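Local atomic coordinates of lombricine kinase (Urechis caupo, PDB entry 3JPZ), a protein that catalyses the reversible transfer of a phosphoryl group between ATP and the guanidino compound lombricine, as a member of the phosphagen kinase family. Residues Lys36-Val47 with Leu61-Phe72; Asp97-Gly106 with Gly231-Gly241. One frame throughout, in Å; residues are numbered along the deposited sequence. Where two conformers were deposited one is given.

Interaction 1 (Lys36-Val47 with Leu61-Phe72); sequences KKTAHGVTVDKV and LIAGDEESYEVF
Ile62 N gives its hydrogen to Val47 O (2.9 Å), so the last residue of 36-47 meets the start of 61-72; further along, Val42 faces Gly64 and Thr38 faces Glu67. At the far end Lys36 bends at chi3 (74°), which brings NZ to the carbonyl oxygen Val71 O, in its plane and on a lone pair.

The polar centre is Asp65. Its OD2 accepts from Thr38 OG1 (2.8 Å) on the syn side and from His40 ND1 (2.7 Å) on the anti side. The acceptor lies in the imidazole plane, whereas ring and carboxylate planes stand 74° apart. With chi1 at 72°, Thr38 OG1 sits between its own backbone N and carbonyl carbon, from where it also accepts from His40 N in an ST turn. Asp65 OD1 meanwhile takes the hydroxyl of Ser68 and caps the turn leading into helix 68-71 through a weak bond from Ser68 N.

Much of the rest gathers round the Phe72 ring. Val44 CA covers one face toward its rim, Val42 O meets the edge, and CG1 of Val71, the ring's own neighbour in sequence, lies over the centre of the other face, 3.6 Å above the plane. Phe72 CZ comes 3.1 Å from Val44 N. Both segments belong to the N-terminal domain of the phosphagen kinases, where Leu33 of helix 27-33 also touches Phe72.

Two donors on one oxygen and a third on the other fix the rotation of the buried Asp65 carboxylate; they would probably stabilise its charge and favour a protonated His40, near whose CE1 Glu67 OE1 also lies (3.5 Å).

Interaction 2 (Asp97-Gly106 with Gly231-Gly241); sequences DLDASKLVGG and GNVKAVFERFG
Phe237 reaches from helix 233-252 into the curve of Asp97-Leu103, and the close packing is centred on its ring. CG is anti to the backbone N (chi1 -174°), carrying CD2 to 3.4 Å from Ala100 CA and CZ to 3.3 Å from Asp97 O, which lies in plane at the ring edge. Leu103 crosses the ring obliquely, its CD1 3.6 Å from Phe237 CD2. Ala100 CB fits against the helix backbone, 3.6 Å from Glu238 CA, and Leu98 CB lies over Gly241 CA at 3.8 Å. Ile118 of strand 113-122 touches Phe237 from the sheet side; Leu98 meets Glu333 and Leu103 meets Gln338, so the loop runs between helices 233-252 and 333-355 of the catalytic domain. Asp97 OD2 adds salt bridges to Lys102 NZ and to Arg334 of the latter helix. At the start of helix 233-252, Gly106 O accepts from Lys234 N (3.0 Å) in the carbonyl plane, while Asn232, at the N-cap, accepts Ala235 N on its OD1, from above the amide plane.

The outer side is looser. Lys234 runs out extended along the loop, its CE no nearer than 3.9 Å to Ala100 O. Exposed Ser101 turns its CB from the helix and gives its hydroxyl to Asp99 OD1.

Interactions 1 and 2 lie on opposite sides of the chain's centre, with their own centres 35 Å apart and their nearest atoms about 17 Å apart, so neither touches the other. They follow in series: 36-47 with 61-72 brings together two segments separated by only 13 residues, which include the rest of helix 44-53, whereas 97-106 with 231-241 ties the chain ahead of strand 113-122 to a helix 125 residues later. Interaction 2 adjoins the predicted ATP site, the side chain of Val233 being about 3 Å from that of Cys116. Interaction 1 is farther off: the side chain of Ile62 is about 11 Å from that of Arg223, seen to bind ADP in a structure of this protein. No nucleotide occupies this chain.

Interaction 1 (Lys36-Val47 with Leu61-Phe72)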
loop_
_atom_site.group_PDB
_atom_site.type_symbol
_atom_site.label_atom_id
_atom_site.label_comp_id
_atom_site.label_asym_id
_atom_site.label_seq_id
_atom_site.Cartn_x
_atom_site.Cartn_y
_atom_site.Cartn_z
ATOM N N LYS A 36 -14.465 17.080 8.991
ATOM C CA LYS A 36 -15.703 16.470 8.530
ATOM C C LYS A 36 -15.525 14.961 8.413
ATOM O O LYS A 36 -14.426 14.458 8.165
ATOM C CB LYS A 36 -16.140 17.043 7.183
ATOM C CG LYS A 36 -16.210 18.554 7.134
ATOM C CD LYS A 36 -17.045 19.030 5.957
ATOM C CE LYS A 36 -18.529 18.802 6.215
ATOM N NZ LYS A 36 -19.358 19.008 4.999
ATOM N N LYS A 37 -16.620 14.242 8.607
ATOM C CA LYS A 37 -16.608 12.800 8.505
ATOM C C LYS A 37 -17.970 12.326 8.038
ATOM O O LYS A 37 -18.996 12.866 8.448
ATOM C CB LYS A 37 -16.277 12.171 9.859
ATOM C CG LYS A 37 -17.358 12.349 10.920
ATOM C CD LYS A 37 -17.132 11.422 12.104
ATOM C CE LYS A 37 -15.655 11.336 12.462
ATOM N NZ LYS A 37 -15.414 10.595 13.727
ATOM N N THR A 38 -17.978 11.319 7.174
ATOM C CA THR A 38 -19.224 10.695 6.759
ATOM C C THR A 38 -19.711 9.849 7.918
ATOM O O THR A 38 -19.054 9.779 8.950
ATOM C CB THR A 38 -19.023 9.774 5.550
ATOM O OG1 THR A 38 -18.322 8.596 5.969
ATOM C CG2 THR A 38 -18.239 10.487 4.447
ATOM N N ALA A 39 -20.848 9.191 7.744
ATOM C CA ALA A 39 -21.372 8.303 8.772
ATOM C C ALA A 39 -20.506 7.055 8.903
ATOM O O ALA A 39 -20.555 6.371 9.920
ATOM C CB ALA A 39 -22.821 7.919 8.457
ATOM N N HIS A 40 -19.715 6.753 7.878
ATOM C CA HIS A 40 -18.825 5.601 7.947
ATOM C C HIS A 40 -17.399 6.020 8.314
ATOM O O HIS A 40 -16.480 5.198 8.316
ATOM C CB HIS A 40 -18.844 4.816 6.636
ATOM C CG HIS A 40 -20.206 4.341 6.234
ATOM N ND1 HIS A 40 -20.868 4.830 5.128
ATOM C CD2 HIS A 40 -21.031 3.423 6.791
ATOM C CE1 HIS A 40 -22.039 4.227 5.018
ATOM N NE2 HIS A 40 -22.163 3.371 6.016
ATOM N N GLY A 41 -17.223 7.300 8.625
ATOM C CA GLY A 41 -15.969 7.790 9.164
ATOM C C GLY A 41 -14.955 8.157 8.100
ATOM O O GLY A 41 -13.794 8.425 8.399
ATOM N N VAL A 42 -15.384 8.152 6.848
ATOM C CA VAL A 42 -14.532 8.637 5.773
ATOM C C VAL A 42 -14.218 10.107 6.015
ATOM O O VAL A 42 -15.100 10.895 6.340
ATOM C CB VAL A 42 -15.198 8.483 4.400
ATOM C CG1 VAL A 42 -14.322 9.108 3.317
ATOM C CG2 VAL A 42 -15.455 7.021 4.107
ATOM N N THR A 43 -12.955 10.470 5.837
ATOM C CA THR A 43 -12.504 11.835 6.054
ATOM C C THR A 43 -11.900 12.402 4.779
ATOM O O THR A 43 -11.574 11.659 3.861
ATOM C CB THR A 43 -11.387 11.870 7.095
ATOM O OG1 THR A 43 -10.232 11.225 6.548
ATOM C CG2 THR A 43 -11.808 11.153 8.366
ATOM N N VAL A 44 -11.728 13.720 4.735
ATOM C CA VAL A 44 -11.122 14.356 3.575
ATOM C C VAL A 44 -9.764 13.720 3.298
ATOM O O VAL A 44 -9.428 13.437 2.154
ATOM C CB VAL A 44 -10.967 15.885 3.758
ATOM C CG1 VAL A 44 -9.879 16.215 4.780
ATOM C CG2 VAL A 44 -10.664 16.549 2.421
ATOM N N ASP A 45 -9.004 13.471 4.359
ATOM C CA ASP A 45 -7.683 12.886 4.221
ATOM C C ASP A 45 -7.738 11.556 3.503
ATOM O O ASP A 45 -6.914 11.293 2.642
ATOM C CB ASP A 45 -7.013 12.723 5.581
ATOM C CG ASP A 45 -6.182 13.921 5.951
ATOM O OD1 ASP A 45 -6.209 14.903 5.178
ATOM O OD2 ASP A 45 -5.501 13.877 6.996
ATOM N N LYS A 46 -8.708 10.722 3.867
ATOM C CA LYS A 46 -8.926 9.446 3.188
ATOM C C LYS A 46 -9.193 9.612 1.687
ATOM O O LYS A 46 -8.605 8.914 0.865
ATOM C CB LYS A 46 -10.115 8.710 3.812
ATOM C CG LYS A 46 -10.435 7.401 3.114
ATOM C CD LYS A 46 -9.340 6.388 3.345
ATOM C CE LYS A 46 -9.479 5.202 2.435
ATOM N NZ LYS A 46 -8.445 4.168 2.743
ATOM N N VAL A 47 -10.100 10.510 1.320
ATOM C CA VAL A 47 -10.499 10.586 -0.080
ATOM C C VAL A 47 -9.420 11.234 -0.937
ATOM O O VAL A 47 -9.391 11.041 -2.149
ATOM C CB VAL A 47 -11.834 11.319 -0.271
ATOM C CG1 VAL A 47 -12.909 10.665 0.589
ATOM C CG2 VAL A 47 -11.694 12.811 0.048
ATOM N N LEU A 61 -8.460 11.478 -6.276
ATOM C CA LEU A 61 -9.617 11.549 -5.391
ATOM C C LEU A 61 -10.392 10.245 -5.436
ATOM O O LEU A 61 -10.655 9.711 -6.503
ATOM C CB LEU A 61 -10.531 12.704 -5.799
ATOM C CG LEU A 61 -11.777 12.891 -4.937
ATOM C CD1 LEU A 61 -11.372 13.268 -3.521
ATOM C CD2 LEU A 61 -12.701 13.944 -5.534
ATOM N N ILE A 62 -10.777 9.736 -4.273
ATOM C CA ILE A 62 -11.537 8.498 -4.227
ATOM C C ILE A 62 -12.505 8.494 -3.046
ATOM O O ILE A 62 -12.182 8.954 -1.958
ATOM C CB ILE A 62 -10.600 7.282 -4.161
ATOM C CG1 ILE A 62 -11.407 5.988 -4.287
ATOM C CG2 ILE A 62 -9.788 7.315 -2.875
ATOM C CD1 ILE A 62 -10.586 4.786 -4.702
ATOM N N ALA A 63 -13.715 8.006 -3.283
ATOM C CA ALA A 63 -14.720 7.954 -2.237
ATOM C C ALA A 63 -14.463 6.763 -1.346
ATOM O O ALA A 63 -14.220 5.655 -1.823
ATOM C CB ALA A 63 -16.121 7.874 -2.848
ATOM N N GLY A 64 -14.496 6.996 -0.043
ATOM C CA GLY A 64 -14.490 5.899 0.900
ATOM C C GLY A 64 -15.870 5.272 0.966
ATOM O O GLY A 64 -16.024 4.104 1.327
ATOM N N ASP A 65 -16.881 6.057 0.620
ATOM C CA ASP A 65 -18.261 5.597 0.674
ATOM C C ASP A 65 -19.182 6.526 -0.115
ATOM O O ASP A 65 -18.750 7.557 -0.626
ATOM C CB ASP A 65 -18.731 5.458 2.128
ATOM C CG ASP A 65 -18.849 6.798 2.864
ATOM O OD1 ASP A 65 -18.527 7.859 2.290
ATOM O OD2 ASP A 65 -19.276 6.786 4.041
ATOM N N GLU A 66 -20.450 6.151 -0.219
ATOM C CA GLU A 66 -21.387 6.881 -1.058
ATOM C C GLU A 66 -21.504 8.302 -0.541
ATOM O O GLU A 66 -21.599 9.260 -1.313
ATOM C CB GLU A 66 -22.756 6.195 -1.047
ATOM C CG GLU A 66 -23.861 7.026 -1.649
ATOM C CD GLU A 66 -25.107 6.216 -1.951
ATOM O OE1 GLU A 66 -25.243 5.089 -1.429
ATOM O OE2 GLU A 66 -25.952 6.713 -2.714
ATOM N N GLU A 67 -21.461 8.417 0.781
ATOM C CA GLU A 67 -21.654 9.681 1.463
ATOM C C GLU A 67 -20.499 10.635 1.167
ATOM O O GLU A 67 -20.624 11.845 1.313
ATOM C CB GLU A 67 -21.785 9.435 2.968
ATOM C CG GLU A 67 -23.144 8.862 3.406
ATOM C CD GLU A 67 -23.288 7.356 3.175
ATOM O OE1 GLU A 67 -22.362 6.721 2.630
ATOM O OE2 GLU A 67 -24.343 6.797 3.545
ATOM N N SER A 68 -19.375 10.081 0.738
ATOM C CA SER A 68 -18.213 10.887 0.397
ATOM C C SER A 68 -18.550 11.996 -0.588
ATOM O O SER A 68 -18.043 13.105 -0.475
ATOM C CB SER A 68 -17.116 10.009 -0.193
ATOM O OG SER A 68 -16.493 9.241 0.813
ATOM N N TYR A 69 -19.403 11.703 -1.556
ATOM C CA TYR A 69 -19.737 12.685 -2.587
ATOM C C TYR A 69 -20.482 13.903 -2.038
ATOM O O TYR A 69 -20.391 14.995 -2.588
ATOM C CB TYR A 69 -20.528 12.014 -3.712
ATOM C CG TYR A 69 -19.656 11.142 -4.586
ATOM C CD1 TYR A 69 -18.922 11.692 -5.626
ATOM C CD2 TYR A 69 -19.545 9.781 -4.358
ATOM C CE1 TYR A 69 -18.118 10.909 -6.422
ATOM C CE2 TYR A 69 -18.748 8.990 -5.149
ATOM C CZ TYR A 69 -18.035 9.563 -6.185
ATOM O OH TYR A 69 -17.226 8.794 -6.992
ATOM N N GLU A 70 -21.213 13.734 -0.946
ATOM C CA GLU A 70 -21.926 14.868 -0.385
ATOM C C GLU A 70 -21.127 15.561 0.728
ATOM O O GLU A 70 -21.021 16.778 0.731
ATOM C CB GLU A 70 -23.322 14.463 0.089
ATOM C CG GLU A 70 -23.361 13.246 0.976
ATOM C CD GLU A 70 -24.650 13.151 1.770
ATOM O OE1 GLU A 70 -25.724 13.443 1.200
ATOM O OE2 GLU A 70 -24.588 12.788 2.964
ATOM N N VAL A 71 -20.550 14.800 1.652
ATOM C CA VAL A 71 -19.810 15.400 2.762
ATOM C C VAL A 71 -18.610 16.196 2.252
ATOM O O VAL A 71 -18.301 17.271 2.765
ATOM C CB VAL A 71 -19.351 14.339 3.782
ATOM C CG1 VAL A 71 -18.350 14.933 4.770
ATOM C CG2 VAL A 71 -20.547 13.778 4.514
ATOM N N PHE A 72 -17.941 15.665 1.238
ATOM C CA PHE A 72 -16.852 16.374 0.575
ATOM C C PHE A 72 -17.296 16.780 -0.816
ATOM O O PHE A 72 -16.520 16.761 -1.769
ATOM C CB PHE A 72 -15.621 15.482 0.543
ATOM C CG PHE A 72 -15.323 14.864 1.871
ATOM C CD1 PHE A 72 -14.883 15.649 2.921
ATOM C CD2 PHE A 72 -15.541 13.516 2.092
ATOM C CE1 PHE A 72 -14.633 15.094 4.155
ATOM C CE2 PHE A 72 -15.288 12.955 3.325
ATOM C CZ PHE A 72 -14.835 13.743 4.355
#

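Interaction 2 (Asp97-Gly106 with Gly231-Gly241)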
loop_
_atom_site.group_PDB
_atom_site.type_symbol
_atom_site.label_atom_id
_atom_site.label_comp_id
_atom_site.label_asym_id
_atom_site.label_seq_id
_atom_site.Cartn_x
_atom_site.Cartn_y
_atom_site.Cartn_z
ATOM N N ASP A 97 -30.394 4.212 -19.085
ATOM C CA ASP A 97 -31.078 3.622 -20.226
ATOM C C ASP A 97 -30.386 2.328 -20.652
ATOM O O ASP A 97 -29.387 2.346 -21.368
ATOM C CB ASP A 97 -31.105 4.605 -21.390
ATOM C CG ASP A 97 -31.998 4.137 -22.524
ATOM O OD1 ASP A 97 -32.574 3.038 -22.415
ATOM O OD2 ASP A 97 -32.129 4.868 -23.525
ATOM N N LEU A 98 -30.920 1.205 -20.192
ATOM C CA LEU A 98 -30.400 -0.107 -20.544
ATOM C C LEU A 98 -31.286 -0.783 -21.585
ATOM O O LEU A 98 -31.415 -2.007 -21.597
ATOM C CB LEU A 98 -30.332 -0.993 -19.294
ATOM C CG LEU A 98 -29.552 -0.407 -18.127
ATOM C CD1 LEU A 98 -29.618 -1.310 -16.875
ATOM C CD2 LEU A 98 -28.107 -0.166 -18.557
ATOM N N ASP A 99 -31.904 0.012 -22.453
ATOM C CA ASP A 99 -32.883 -0.523 -23.390
ATOM C C ASP A 99 -32.240 -0.812 -24.740
ATOM O O ASP A 99 -32.183 0.050 -25.623
ATOM C CB ASP A 99 -34.069 0.429 -23.544
ATOM C CG ASP A 99 -35.212 -0.193 -24.313
ATOM O OD1 ASP A 99 -35.025 -1.303 -24.856
ATOM O OD2 ASP A 99 -36.294 0.427 -24.378
ATOM N N ALA A 100 -31.760 -2.044 -24.880
ATOM C CA ALA A 100 -31.102 -2.505 -26.093
ATOM C C ALA A 100 -31.971 -2.343 -27.332
ATOM O O ALA A 100 -31.462 -2.015 -28.400
ATOM C CB ALA A 100 -30.692 -3.956 -25.931
ATOM N N SER A 101 -33.273 -2.580 -27.199
ATOM C CA SER A 101 -34.186 -2.458 -28.338
ATOM C C SER A 101 -34.147 -1.059 -28.963
ATOM O O SER A 101 -34.523 -0.880 -30.121
ATOM C CB SER A 101 -35.622 -2.811 -27.926
ATOM O OG SER A 101 -36.251 -1.753 -27.221
ATOM N N LYS A 102 -33.687 -0.074 -28.195
ATOM C CA LYS A 102 -33.598 1.310 -28.674
ATOM C C LYS A 102 -32.395 1.524 -29.595
ATOM O O LYS A 102 -32.220 2.601 -30.166
ATOM C CB LYS A 102 -33.512 2.290 -27.496
ATOM C CG LYS A 102 -34.796 2.426 -26.693
ATOM C CD LYS A 102 -34.587 3.247 -25.422
ATOM C CE LYS A 102 -34.596 4.750 -25.693
ATOM N NZ LYS A 102 -34.801 5.549 -24.448
ATOM N N LEU A 103 -31.574 0.493 -29.746
ATOM C CA LEU A 103 -30.330 0.618 -30.492
ATOM C C LEU A 103 -30.546 0.545 -31.991
ATOM O O LEU A 103 -31.458 -0.121 -32.473
ATOM C CB LEU A 103 -29.349 -0.478 -30.077
ATOM C CG LEU A 103 -28.708 -0.323 -28.704
ATOM C CD1 LEU A 103 -27.784 -1.495 -28.425
ATOM C CD2 LEU A 103 -27.949 0.987 -28.616
ATOM N N VAL A 104 -29.675 1.225 -32.722
ATOM C CA VAL A 104 -29.738 1.249 -34.175
ATOM C C VAL A 104 -28.449 0.679 -34.738
ATOM O O VAL A 104 -27.372 1.214 -34.476
ATOM C CB VAL A 104 -29.928 2.687 -34.695
ATOM C CG1 VAL A 104 -29.931 2.717 -36.226
ATOM C CG2 VAL A 104 -31.215 3.279 -34.136
ATOM N N GLY A 105 -28.557 -0.415 -35.492
ATOM C CA GLY A 105 -27.417 -0.990 -36.191
ATOM C C GLY A 105 -26.387 -1.677 -35.306
ATOM O O GLY A 105 -25.204 -1.735 -35.645
ATOM N N GLY A 106 -26.837 -2.229 -34.185
ATOM C CA GLY A 106 -25.925 -2.825 -33.222
ATOM C C GLY A 106 -25.350 -4.183 -33.591
ATOM O O GLY A 106 -25.015 -4.965 -32.707
ATOM N N GLY A 231 -19.924 -9.358 -33.633
ATOM C CA GLY A 231 -20.231 -7.940 -33.668
ATOM C C GLY A 231 -21.627 -7.576 -33.220
ATOM O O GLY A 231 -22.065 -6.461 -33.451
ATOM N N ASN A 232 -22.325 -8.500 -32.567
ATOM C CA ASN A 232 -23.669 -8.212 -32.087
ATOM C C ASN A 232 -23.640 -7.482 -30.748
ATOM O O ASN A 232 -23.971 -8.047 -29.693
ATOM C CB ASN A 232 -24.500 -9.487 -31.963
ATOM C CG ASN A 232 -25.988 -9.211 -32.028
ATOM O OD1 ASN A 232 -26.446 -8.116 -31.698
ATOM N ND2 ASN A 232 -26.752 -10.203 -32.462
ATOM N N VAL A 233 -23.248 -6.217 -30.793
ATOM C CA VAL A 233 -23.153 -5.416 -29.585
ATOM C C VAL A 233 -24.529 -5.219 -28.975
ATOM O O VAL A 233 -24.647 -5.016 -27.779
ATOM C CB VAL A 233 -22.563 -4.036 -29.867
ATOM C CG1 VAL A 233 -22.299 -3.309 -28.569
ATOM C CG2 VAL A 233 -21.292 -4.156 -30.642
ATOM N N LYS A 234 -25.564 -5.268 -29.810
ATOM C CA LYS A 234 -26.927 -5.078 -29.344
ATOM C C LYS A 234 -27.311 -6.243 -28.444
ATOM O O LYS A 234 -27.932 -6.055 -27.413
ATOM C CB LYS A 234 -27.898 -4.962 -30.524
ATOM C CG LYS A 234 -29.370 -5.065 -30.131
ATOM C CD LYS A 234 -30.290 -4.737 -31.309
ATOM C CE LYS A 234 -31.758 -4.971 -30.961
ATOM N NZ LYS A 234 -32.672 -4.513 -32.045
ATOM N N ALA A 235 -26.936 -7.449 -28.851
ATOM C CA ALA A 235 -27.168 -8.633 -28.047
ATOM C C ALA A 235 -26.387 -8.520 -26.743
ATOM O O ALA A 235 -26.872 -8.911 -25.688
ATOM C CB ALA A 235 -26.757 -9.878 -28.814
ATOM N N VAL A 236 -25.181 -7.966 -26.821
ATOM C CA VAL A 236 -24.320 -7.816 -25.654
ATOM C C VAL A 236 -24.913 -6.841 -24.653
ATOM O O VAL A 236 -24.830 -7.046 -23.439
ATOM C CB VAL A 236 -22.915 -7.305 -26.048
ATOM C CG1 VAL A 236 -22.119 -6.951 -24.798
ATOM C CG2 VAL A 236 -22.190 -8.344 -26.863
ATOM N N PHE A 237 -25.512 -5.778 -25.174
ATOM C CA PHE A 237 -26.144 -4.768 -24.347
ATOM C C PHE A 237 -27.433 -5.341 -23.757
ATOM O O PHE A 237 -27.791 -5.039 -22.622
ATOM C CB PHE A 237 -26.448 -3.526 -25.189
ATOM C CG PHE A 237 -26.967 -2.354 -24.393
ATOM C CD1 PHE A 237 -26.304 -1.913 -23.264
ATOM C CD2 PHE A 237 -28.107 -1.678 -24.802
ATOM C CE1 PHE A 237 -26.775 -0.828 -22.547
ATOM C CE2 PHE A 237 -28.584 -0.594 -24.091
ATOM C CZ PHE A 237 -27.917 -0.168 -22.963
ATOM N N GLU A 238 -28.124 -6.169 -24.538
ATOM C CA GLU A 238 -29.409 -6.724 -24.114
ATOM C C GLU A 238 -29.223 -7.586 -22.883
ATOM O O GLU A 238 -30.014 -7.529 -21.943
ATOM C CB GLU A 238 -30.034 -7.569 -25.229
ATOM C CG GLU A 238 -31.469 -8.028 -24.931
ATOM C CD GLU A 238 -31.561 -9.190 -23.937
ATOM O OE1 GLU A 238 -30.616 -10.014 -23.855
ATOM O OE2 GLU A 238 -32.603 -9.284 -23.247
ATOM N N ARG A 239 -28.184 -8.408 -22.915
ATOM C CA ARG A 239 -27.844 -9.277 -21.800
ATOM C C ARG A 239 -27.340 -8.423 -20.648
ATOM O O ARG A 239 -27.665 -8.654 -19.497
ATOM C CB ARG A 239 -26.777 -10.287 -22.235
ATOM C CG ARG A 239 -26.119 -11.059 -21.101
ATOM C CD ARG A 239 -25.284 -12.217 -21.640
ATOM N NE ARG A 239 -26.113 -13.215 -22.309
ATOM C CZ ARG A 239 -26.157 -13.404 -23.625
ATOM N NH1 ARG A 239 -25.403 -12.668 -24.435
ATOM N NH2 ARG A 239 -26.951 -14.339 -24.129
ATOM N N PHE A 240 -26.539 -7.427 -20.988
ATOM C CA PHE A 240 -25.992 -6.491 -20.027
ATOM C C PHE A 240 -27.084 -5.902 -19.127
ATOM O O PHE A 240 -27.028 -6.015 -17.905
ATOM C CB PHE A 240 -25.285 -5.389 -20.817
ATOM C CG PHE A 240 -24.647 -4.334 -19.980
ATOM C CD1 PHE A 240 -23.398 -4.538 -19.408
ATOM C CD2 PHE A 240 -25.269 -3.108 -19.809
ATOM C CE1 PHE A 240 -22.794 -3.542 -18.654
ATOM C CE2 PHE A 240 -24.672 -2.117 -19.064
ATOM C CZ PHE A 240 -23.427 -2.337 -18.481
ATOM N N GLY A 241 -28.080 -5.276 -19.742
ATOM C CA GLY A 241 -29.152 -4.636 -19.003
ATOM C C GLY A 241 -30.080 -5.642 -18.351
ATOM O O GLY A 241 -30.584 -5.419 -17.257
#